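Local coordinates for protein dehydrogenase (Sinorhizobium meliloti, PDB 3UOE) that probably acts as an oxidoreductase of the malate/L-lactate dehydrogenase (LDH2/MDH2) family, at residues V36-K41 / L74-L79; R30-S35 / S48-A53; A305-L310 / V322-D327. All coordinates share one frame; numbering follows the deposited sequence.

Contact 1 of 3, residues V36-K41 / L74-L79; sequences VALLEK and LLLSRL
L76 reaches between L38 and L39 of the facing helix, with L38 CB seated at its fork. Its own CB does not point straight across the gap; the approach is made further out. CG stands beside the backbone N, opposite the carbonyl carbon (chi1 -63°). From there CD1 continues the chain in extended form while CD2 branches to the side. Both methyls touch L38 CB, each at 3.9 Å. CD1 alone goes on to L38 CD1, equally near. CD2 goes on to the closest touch of the contact, 3.7 Å from L39 CD1, and also rests on the backbone at L38 C, 3.9 Å away. The L76 side chain meets both leucines at about a right angle.

Two segments of the N-terminal helical region, on helices 28-41 and 72-80, run nearly parallel here, 14° apart with axes 10.1 Å from each other. Leucine side chains bridge that spacing. L39 CD1 also touches L79 CD1 at 3.9 Å, one turn beyond L76. Both torsions of L39 lie away from staggered positions, chi2 (-23°) being near eclipsed, which may perhaps reflect the fit at this resolution. Helix 345-355 packs on L38 through L351 and L354, whereas A49 of helix 46-61 lies against L39. Weak hydrogen bonds from R42 to L38 O and L76 O span the same two helices.

Contact 2 of 3, residues R30-S35 / S48-A53; sequences RLRNLS and SARLQA
S35 and A53 mark the nearest approach of two helix segments that run broadly antiparallel but splayed, at 131°, with axes 9.3 Å apart. Both residues aim their CB atoms across the interface, and the small side chains meet there, S35 CB to A53 CB at 3.9 Å. The hydroxyl of S35 bends back instead: OG donates to L31 O at 2.9 Å. S35 N reaches the same oxygen from the opposite face of the carbonyl plane, so L31 O is gripped twice and the polar end of the serine is satisfied within its own helix.

Towards the exposed side two arginines meet. The R50 chain bends at chi2 (53°), which brings its guanidinium back to R32. R32 lays its CD methylene over one face of that group, 3.2 Å above the plane and displaced to the rim; R50 NE is the nearest atom, 3.3 Å from R32 CD. The two guanidinium planes are tilted by 28°, and R32 NE stands 4.0 Å from R50 NH2. N54 OD1 probably eases this closeness of like charges, accepting from both R32 NH1 and R50 NE and thereby tying the two side chains together.

The pair forms a helical hairpin, helix 28-41 leading through a short loop into helix 46-61. L34 turns to L351 and E355 of helix 345-355, while S48 and L51 pack on helix 109-127, through V111 and M114.

Contact 3 of 3, residues A305-L310 / V322-D327; sequences AYLDRL and VAIPGD
Two successive turns near -50°, chi1 -50° and chi2 -55°, fold the I324 side chain so that CD1 faces helix 300-311, where L310 CB lies 3.9 Å from it and L307 O at the same distance. The other branch, CG2, meets L307 CD2 more loosely, at 4.2 Å. V322 points its CB at the same helix: L310 O sits only 3.3 Å from V322 CB, with CG1 of V322 close by and CG2 somewhat farther off.

Beyond I324 the chain makes a type II beta turn, I324 to D327, with glycine at G326, its positive phi being the usual one for the third position. The turn is closed by D327 N to I324 O at 2.8 Å. A second bond runs from I324 N to D327 OD2, 2.7 Å and nearly straight (163°), meeting the oxygen from above the carboxylate plane. R311, the last residue of helix 300-311, forms a salt bridge with OD2, while the hydroxyl of S313 is hydrogen-bonded to L310 O.

Y250 of the second subunit packs on I324 and hydrogen-bonds through its OH to A323 O. The loop leads into helix 327-339, while F193 of strand 193-197 covers I324 and P325, and V194 of that strand bonds to the P325 backbone.

From the N terminus, helix 28-41 supplies the first segment of both contact 1 and contact 2. Contact 2 closes first, folding helix 46-61 back on it; contact 1 closes later, when helix 72-80 arrives beside the C-terminal part of helix 28-41. Their segments alternate along the chain, so the two loops cross, and they touch in space through V36, L39 and E40 against A49 and A53, and L75 against Q52. Contact 3 follows in series as a separate short loop, joining helix 300-311 to the approach of helix 327-339. Its centre is 39 Å from that of contact 1, across the chain's centre, at the subunit interface.

Contact 1 of 3, residues V36-K41 / L74-L79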
loop_
_atom_site.group_PDB
_atom_site.type_symbol
_atom_site.label_atom_id
_atom_site.label_comp_id
_atom_site.label_asym_id
_atom_site.label_seq_id
_atom_site.Cartn_x
_atom_site.Cartn_y
_atom_site.Cartn_z
ATOM N N VAL A 36 24.469 -13.577 17.922
ATOM C CA VAL A 36 25.239 -12.428 18.356
ATOM C C VAL A 36 26.748 -12.692 18.301
ATOM O O VAL A 36 27.507 -11.859 17.807
ATOM C CB VAL A 36 24.835 -11.985 19.777
ATOM C CG1 VAL A 36 25.814 -10.936 20.308
ATOM C CG2 VAL A 36 23.408 -11.464 19.774
ATOM N N ALA A 37 27.178 -13.847 18.791
ATOM C CA ALA A 37 28.604 -14.163 18.812
ATOM C C ALA A 37 29.184 -14.218 17.402
ATOM O O ALA A 37 30.300 -13.764 17.174
ATOM C CB ALA A 37 28.875 -15.486 19.573
ATOM N N LEU A 38 28.419 -14.768 16.461
ATOM C CA LEU A 38 28.853 -14.815 15.070
ATOM C C LEU A 38 28.981 -13.405 14.483
ATOM O O LEU A 38 29.992 -13.068 13.873
ATOM C CB LEU A 38 27.912 -15.675 14.232
ATOM C CG LEU A 38 27.906 -17.170 14.556
ATOM C CD1 LEU A 38 26.683 -17.847 13.955
ATOM C CD2 LEU A 38 29.197 -17.852 14.091
ATOM N N LEU A 39 27.963 -12.579 14.677
ATOM C CA LEU A 39 28.050 -11.194 14.231
ATOM C C LEU A 39 29.276 -10.520 14.846
ATOM O O LEU A 39 30.072 -9.898 14.152
ATOM C CB LEU A 39 26.792 -10.413 14.613
ATOM C CG LEU A 39 25.585 -10.298 13.671
ATOM C CD1 LEU A 39 25.962 -10.524 12.222
ATOM C CD2 LEU A 39 24.433 -11.193 14.083
ATOM N N GLU A 40 29.431 -10.661 16.156
ATOM C CA GLU A 40 30.517 -9.998 16.860
ATOM C C GLU A 40 31.893 -10.463 16.391
ATOM O O GLU A 40 32.836 -9.676 16.368
ATOM C CB GLU A 40 30.364 -10.154 18.375
ATOM C CG GLU A 40 29.156 -9.413 18.925
ATOM C CD GLU A 40 28.975 -9.587 20.421
ATOM O OE1 GLU A 40 29.521 -10.554 20.995
ATOM O OE2 GLU A 40 28.274 -8.746 21.021
ATOM N N LYS A 41 32.011 -11.729 16.012
ATOM C CA LYS A 41 33.266 -12.216 15.438
ATOM C C LYS A 41 33.641 -11.390 14.205
ATOM O O LYS A 41 34.782 -11.384 13.771
ATOM C CB LYS A 41 33.147 -13.688 15.040
ATOM C CG LYS A 41 33.379 -14.679 16.174
ATOM C CD LYS A 41 33.039 -16.105 15.732
ATOM C CE LYS A 41 33.690 -17.143 16.642
ATOM N NZ LYS A 41 33.532 -16.806 18.088
ATOM N N LEU A 74 24.446 -15.705 5.002
ATOM C CA LEU A 74 24.735 -14.819 3.887
ATOM C C LEU A 74 25.283 -13.480 4.416
ATOM O O LEU A 74 26.306 -12.983 3.936
ATOM C CB LEU A 74 23.483 -14.641 3.017
ATOM C CG LEU A 74 23.615 -14.514 1.495
ATOM C CD1 LEU A 74 24.456 -15.626 0.897
ATOM C CD2 LEU A 74 22.246 -14.506 0.853
ATOM N N LEU A 75 24.622 -12.915 5.424
ATOM C CA LEU A 75 25.112 -11.690 6.050
ATOM C C LEU A 75 26.526 -11.867 6.612
ATOM O O LEU A 75 27.395 -11.012 6.412
ATOM C CB LEU A 75 24.173 -11.238 7.165
ATOM C CG LEU A 75 22.729 -10.928 6.766
ATOM C CD1 LEU A 75 21.894 -10.615 8.004
ATOM C CD2 LEU A 75 22.660 -9.779 5.759
ATOM N N LEU A 76 26.748 -12.975 7.316
ATOM C CA LEU A 76 28.064 -13.278 7.863
ATOM C C LEU A 76 29.090 -13.305 6.734
ATOM O O LEU A 76 30.175 -12.745 6.847
ATOM C CB LEU A 76 28.045 -14.618 8.612
ATOM C CG LEU A 76 27.147 -14.710 9.854
ATOM C CD1 LEU A 76 27.191 -16.101 10.470
ATOM C CD2 LEU A 76 27.537 -13.650 10.889
ATOM N N SER A 77 28.725 -13.943 5.630
ATOM C CA SER A 77 29.618 -14.044 4.479
ATOM C C SER A 77 29.897 -12.665 3.862
ATOM O O SER A 77 31.029 -12.341 3.500
ATOM C CB SER A 77 29.021 -14.998 3.436
ATOM O OG SER A 77 29.918 -15.216 2.378
ATOM N N ARG A 78 28.851 -11.857 3.752
ATOM C CA ARG A 78 28.982 -10.529 3.173
ATOM C C ARG A 78 29.861 -9.631 4.039
ATOM O O ARG A 78 30.602 -8.792 3.537
ATOM C CB ARG A 78 27.603 -9.906 2.944
ATOM C CG ARG A 78 26.789 -10.606 1.853
ATOM C CD ARG A 78 25.430 -9.926 1.614
ATOM N NE ARG A 78 25.595 -8.553 1.145
ATOM C CZ ARG A 78 25.841 -8.212 -0.117
ATOM N NH1 ARG A 78 25.935 -9.148 -1.063
ATOM N NH2 ARG A 78 25.979 -6.931 -0.437
ATOM N N LEU A 79 29.779 -9.824 5.346
ATOM C CA LEU A 79 30.628 -9.097 6.266
ATOM C C LEU A 79 32.091 -9.492 6.077
ATOM O O LEU A 79 32.958 -8.631 5.947
ATOM C CB LEU A 79 30.183 -9.366 7.703
ATOM C CG LEU A 79 28.880 -8.687 8.125
ATOM C CD1 LEU A 79 28.294 -9.351 9.356
ATOM C CD2 LEU A 79 29.084 -7.177 8.346
#

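Contact 2 of 3, residues R30-S35 / S48-A53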
loop_
_atom_site.group_PDB
_atom_site.type_symbol
_atom_site.label_atom_id
_atom_site.label_comp_id
_atom_site.label_asym_id
_atom_site.label_seq_id
_atom_site.Cartn_x
_atom_site.Cartn_y
_atom_site.Cartn_z
ATOM N N ARG A 30 19.297 -19.364 23.265
ATOM C CA ARG A 30 20.485 -20.049 22.753
ATOM C C ARG A 30 20.826 -19.599 21.326
ATOM O O ARG A 30 21.982 -19.304 21.020
ATOM C CB ARG A 30 20.308 -21.574 22.799
ATOM C CG ARG A 30 21.479 -22.343 22.210
ATOM C CD ARG A 30 21.280 -23.858 22.294
ATOM N NE ARG A 30 22.419 -24.597 21.741
ATOM C CZ ARG A 30 22.559 -25.920 21.797
ATOM N NH1 ARG A 30 21.628 -26.664 22.383
ATOM N NH2 ARG A 30 23.636 -26.502 21.270
ATOM N N LEU A 31 19.816 -19.559 20.459
ATOM C CA LEU A 31 19.998 -19.115 19.086
ATOM C C LEU A 31 20.386 -17.645 19.030
ATOM O O LEU A 31 21.239 -17.247 18.243
ATOM C CB LEU A 31 18.725 -19.343 18.273
ATOM C CG LEU A 31 18.289 -20.805 18.151
ATOM C CD1 LEU A 31 17.071 -20.931 17.237
ATOM C CD2 LEU A 31 19.442 -21.664 17.642
ATOM N N ARG A 32 19.750 -16.831 19.862
ATOM C CA ARG A 32 20.117 -15.428 19.929
ATOM C C ARG A 32 21.596 -15.288 20.296
ATOM O O ARG A 32 22.342 -14.584 19.621
ATOM C CB ARG A 32 19.207 -14.678 20.903
ATOM C CG ARG A 32 19.735 -13.329 21.375
ATOM C CD ARG A 32 18.616 -12.407 21.871
ATOM N NE ARG A 32 17.512 -13.122 22.519
ATOM C CZ ARG A 32 16.244 -13.080 22.108
ATOM N NH1 ARG A 32 15.904 -12.345 21.050
ATOM N NH2 ARG A 32 15.311 -13.769 22.761
ATOM N N ASN A 33 22.032 -15.978 21.345
ATOM C CA ASN A 33 23.429 -15.886 21.770
ATOM C C ASN A 33 24.406 -16.351 20.700
ATOM O O ASN A 33 25.470 -15.759 20.510
ATOM C CB ASN A 33 23.659 -16.694 23.048
ATOM C CG ASN A 33 22.885 -16.146 24.224
ATOM O OD1 ASN A 33 22.339 -15.035 24.163
ATOM N ND2 ASN A 33 22.818 -16.928 25.303
ATOM N N LEU A 34 24.044 -17.431 20.018
ATOM C CA LEU A 34 24.852 -17.954 18.933
ATOM C C LEU A 34 24.970 -16.909 17.828
ATOM O O LEU A 34 26.061 -16.657 17.312
ATOM C CB LEU A 34 24.210 -19.226 18.389
ATOM C CG LEU A 34 24.739 -19.837 17.088
ATOM C CD1 LEU A 34 26.238 -20.067 17.147
ATOM C CD2 LEU A 34 24.009 -21.151 16.796
ATOM N N SER A 35 23.841 -16.297 17.482
ATOM C CA SER A 35 23.786 -15.324 16.394
ATOM C C SER A 35 24.602 -14.075 16.699
ATOM O O SER A 35 25.322 -13.568 15.840
ATOM C CB SER A 35 22.338 -14.925 16.101
ATOM O OG SER A 35 21.598 -16.030 15.618
ATOM N N SER A 48 24.393 -3.414 18.007
ATOM C CA SER A 48 24.003 -3.717 16.635
ATOM C C SER A 48 23.888 -5.223 16.378
ATOM O O SER A 48 22.992 -5.664 15.650
ATOM C CB SER A 48 24.975 -3.073 15.647
ATOM O OG SER A 48 24.845 -1.665 15.690
ATOM N N ALA A 49 24.787 -6.006 16.972
ATOM C CA ALA A 49 24.729 -7.455 16.807
ATOM C C ALA A 49 23.414 -7.993 17.370
ATOM O O ALA A 49 22.760 -8.833 16.767
ATOM C CB ALA A 49 25.931 -8.135 17.488
ATOM N N ARG A 50 23.040 -7.485 18.536
ATOM C CA ARG A 50 21.824 -7.894 19.225
ATOM C C ARG A 50 20.602 -7.563 18.372
ATOM O O ARG A 50 19.672 -8.358 18.276
ATOM C CB ARG A 50 21.747 -7.186 20.586
ATOM C CG ARG A 50 20.495 -7.453 21.384
ATOM C CD ARG A 50 20.245 -8.950 21.541
ATOM N NE ARG A 50 19.060 -9.205 22.352
ATOM C CZ ARG A 50 19.082 -9.409 23.668
ATOM N NH1 ARG A 50 20.238 -9.404 24.331
ATOM N NH2 ARG A 50 17.947 -9.628 24.316
ATOM N N LEU A 51 20.627 -6.391 17.745
ATOM C CA LEU A 51 19.504 -5.911 16.942
ATOM C C LEU A 51 19.338 -6.746 15.668
ATOM O O LEU A 51 18.245 -7.226 15.368
ATOM C CB LEU A 51 19.689 -4.429 16.585
ATOM C CG LEU A 51 18.689 -3.857 15.572
ATOM C CD1 LEU A 51 17.238 -3.899 16.103
ATOM C CD2 LEU A 51 19.086 -2.454 15.180
ATOM N N GLN A 52 20.423 -6.921 14.921
ATOM C CA GLN A 52 20.382 -7.813 13.764
ATOM C C GLN A 52 19.904 -9.210 14.141
ATOM O O GLN A 52 19.179 -9.849 13.376
ATOM C CB GLN A 52 21.742 -7.909 13.065
ATOM C CG GLN A 52 21.745 -8.892 11.885
ATOM C CD GLN A 52 20.869 -8.419 10.720
ATOM O OE1 GLN A 52 21.262 -7.529 9.949
ATOM N NE2 GLN A 52 19.684 -9.019 10.584
ATOM N N ALA A 53 20.324 -9.696 15.308
ATOM C CA ALA A 53 19.900 -11.018 15.757
ATOM C C ALA A 53 18.411 -11.027 16.132
ATOM O O ALA A 53 17.692 -11.972 15.816
ATOM C CB ALA A 53 20.759 -11.484 16.922
#

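Contact 3 of 3, residues A305-L310 / V322-D327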
loop_
_atom_site.group_PDB
_atom_site.type_symbol
_atom_site.label_atom_id
_atom_site.label_comp_id
_atom_site.label_asym_id
_atom_site.label_seq_id
_atom_site.Cartn_x
_atom_site.Cartn_y
_atom_site.Cartn_z
ATOM N N ALA A 305 -11.551 0.602 20.128
ATOM C CA ALA A 305 -12.912 0.089 20.264
ATOM C C ALA A 305 -13.418 -0.503 18.952
ATOM O O ALA A 305 -14.111 -1.522 18.947
ATOM C CB ALA A 305 -13.857 1.189 20.758
ATOM N N TYR A 306 -13.072 0.132 17.838
ATOM C CA TYR A 306 -13.479 -0.370 16.526
ATOM C C TYR A 306 -12.837 -1.719 16.201
ATOM O O TYR A 306 -13.488 -2.610 15.654
ATOM C CB TYR A 306 -13.156 0.651 15.441
ATOM C CG TYR A 306 -13.367 0.176 14.014
ATOM C CD1 TYR A 306 -14.649 -0.047 13.510
ATOM C CD2 TYR A 306 -12.287 -0.017 13.163
ATOM C CE1 TYR A 306 -14.844 -0.456 12.208
ATOM C CE2 TYR A 306 -12.471 -0.433 11.855
ATOM C CZ TYR A 306 -13.752 -0.645 11.382
ATOM O OH TYR A 306 -13.935 -1.053 10.087
ATOM N N LEU A 307 -11.560 -1.874 16.531
ATOM C CA LEU A 307 -10.893 -3.146 16.279
ATOM C C LEU A 307 -11.484 -4.266 17.153
ATOM O O LEU A 307 -11.660 -5.395 16.692
ATOM C CB LEU A 307 -9.381 -3.026 16.477
ATOM C CG LEU A 307 -8.641 -1.974 15.643
ATOM C CD1 LEU A 307 -7.166 -1.900 16.033
ATOM C CD2 LEU A 307 -8.785 -2.239 14.145
ATOM N N ASP A 308 -11.805 -3.953 18.406
ATOM C CA ASP A 308 -12.441 -4.934 19.283
ATOM C C ASP A 308 -13.763 -5.386 18.672
ATOM O O ASP A 308 -14.061 -6.581 18.620
ATOM C CB ASP A 308 -12.679 -4.358 20.681
ATOM C CG ASP A 308 -11.424 -4.343 21.528
ATOM O OD1 ASP A 308 -10.468 -5.074 21.192
ATOM O OD2 ASP A 308 -11.396 -3.599 22.533
ATOM N N ARG A 309 -14.546 -4.414 18.212
ATOM C CA ARG A 309 -15.805 -4.684 17.532
ATOM C C ARG A 309 -15.611 -5.686 16.389
ATOM O O ARG A 309 -16.354 -6.665 16.267
ATOM C CB ARG A 309 -16.412 -3.375 17.010
ATOM C CG ARG A 309 -17.773 -3.535 16.368
ATOM C CD ARG A 309 -18.313 -2.216 15.824
ATOM N NE ARG A 309 -19.609 -2.409 15.178
ATOM C CZ ARG A 309 -20.423 -1.428 14.800
ATOM N NH1 ARG A 309 -20.095 -0.160 14.997
ATOM N NH2 ARG A 309 -21.575 -1.720 14.223
ATOM N N LEU A 310 -14.603 -5.441 15.558
ATOM C CA LEU A 310 -14.294 -6.338 14.444
ATOM C C LEU A 310 -13.987 -7.761 14.919
ATOM O O LEU A 310 -14.472 -8.739 14.341
ATOM C CB LEU A 310 -13.130 -5.787 13.612
ATOM C CG LEU A 310 -13.483 -4.924 12.391
ATOM C CD1 LEU A 310 -14.484 -3.850 12.764
ATOM C CD2 LEU A 310 -12.232 -4.311 11.756
ATOM N N VAL A 322 -12.811 -13.386 13.680
ATOM C CA VAL A 322 -12.134 -12.379 12.876
ATOM C C VAL A 322 -10.895 -11.930 13.628
ATOM O O VAL A 322 -10.960 -11.655 14.825
ATOM C CB VAL A 322 -13.018 -11.131 12.676
ATOM C CG1 VAL A 322 -12.177 -9.955 12.166
ATOM C CG2 VAL A 322 -14.189 -11.435 11.741
ATOM N N ALA A 323 -9.770 -11.854 12.932
ATOM C CA ALA A 323 -8.541 -11.373 13.536
ATOM C C ALA A 323 -8.124 -10.015 12.963
ATOM O O ALA A 323 -8.501 -9.662 11.837
ATOM C CB ALA A 323 -7.445 -12.382 13.344
ATOM N N ILE A 324 -7.362 -9.261 13.756
ATOM C CA ILE A 324 -6.738 -8.026 13.309
ATOM C C ILE A 324 -5.271 -8.286 12.965
ATOM O O ILE A 324 -4.587 -9.014 13.688
ATOM C CB ILE A 324 -6.787 -6.964 14.415
ATOM C CG1 ILE A 324 -8.213 -6.836 14.960
ATOM C CG2 ILE A 324 -6.273 -5.633 13.898
ATOM C CD1 ILE A 324 -9.269 -6.545 13.902
ATOM N N PRO A 325 -4.785 -7.701 11.853
ATOM C CA PRO A 325 -3.380 -7.881 11.462
ATOM C C PRO A 325 -2.444 -7.660 12.639
ATOM O O PRO A 325 -2.476 -6.594 13.266
ATOM C CB PRO A 325 -3.177 -6.800 10.399
ATOM C CG PRO A 325 -4.521 -6.705 9.736
ATOM C CD PRO A 325 -5.541 -6.921 10.854
ATOM N N GLY A 326 -1.629 -8.664 12.947
ATOM C CA GLY A 326 -0.799 -8.614 14.138
ATOM C C GLY A 326 -1.205 -9.582 15.244
ATOM O O GLY A 326 -0.376 -9.953 16.071
ATOM N N ASP A 327 -2.470 -9.995 15.271
ATOM C CA ASP A 327 -2.924 -10.987 16.255
ATOM C C ASP A 327 -2.195 -12.318 16.088
ATOM O O ASP A 327 -1.619 -12.855 17.040
ATOM C CB ASP A 327 -4.432 -11.237 16.142
ATOM C CG ASP A 327 -5.260 -10.033 16.556
ATOM O OD1 ASP A 327 -4.722 -9.123 17.231
ATOM O OD2 ASP A 327 -6.456 -10.003 16.202
#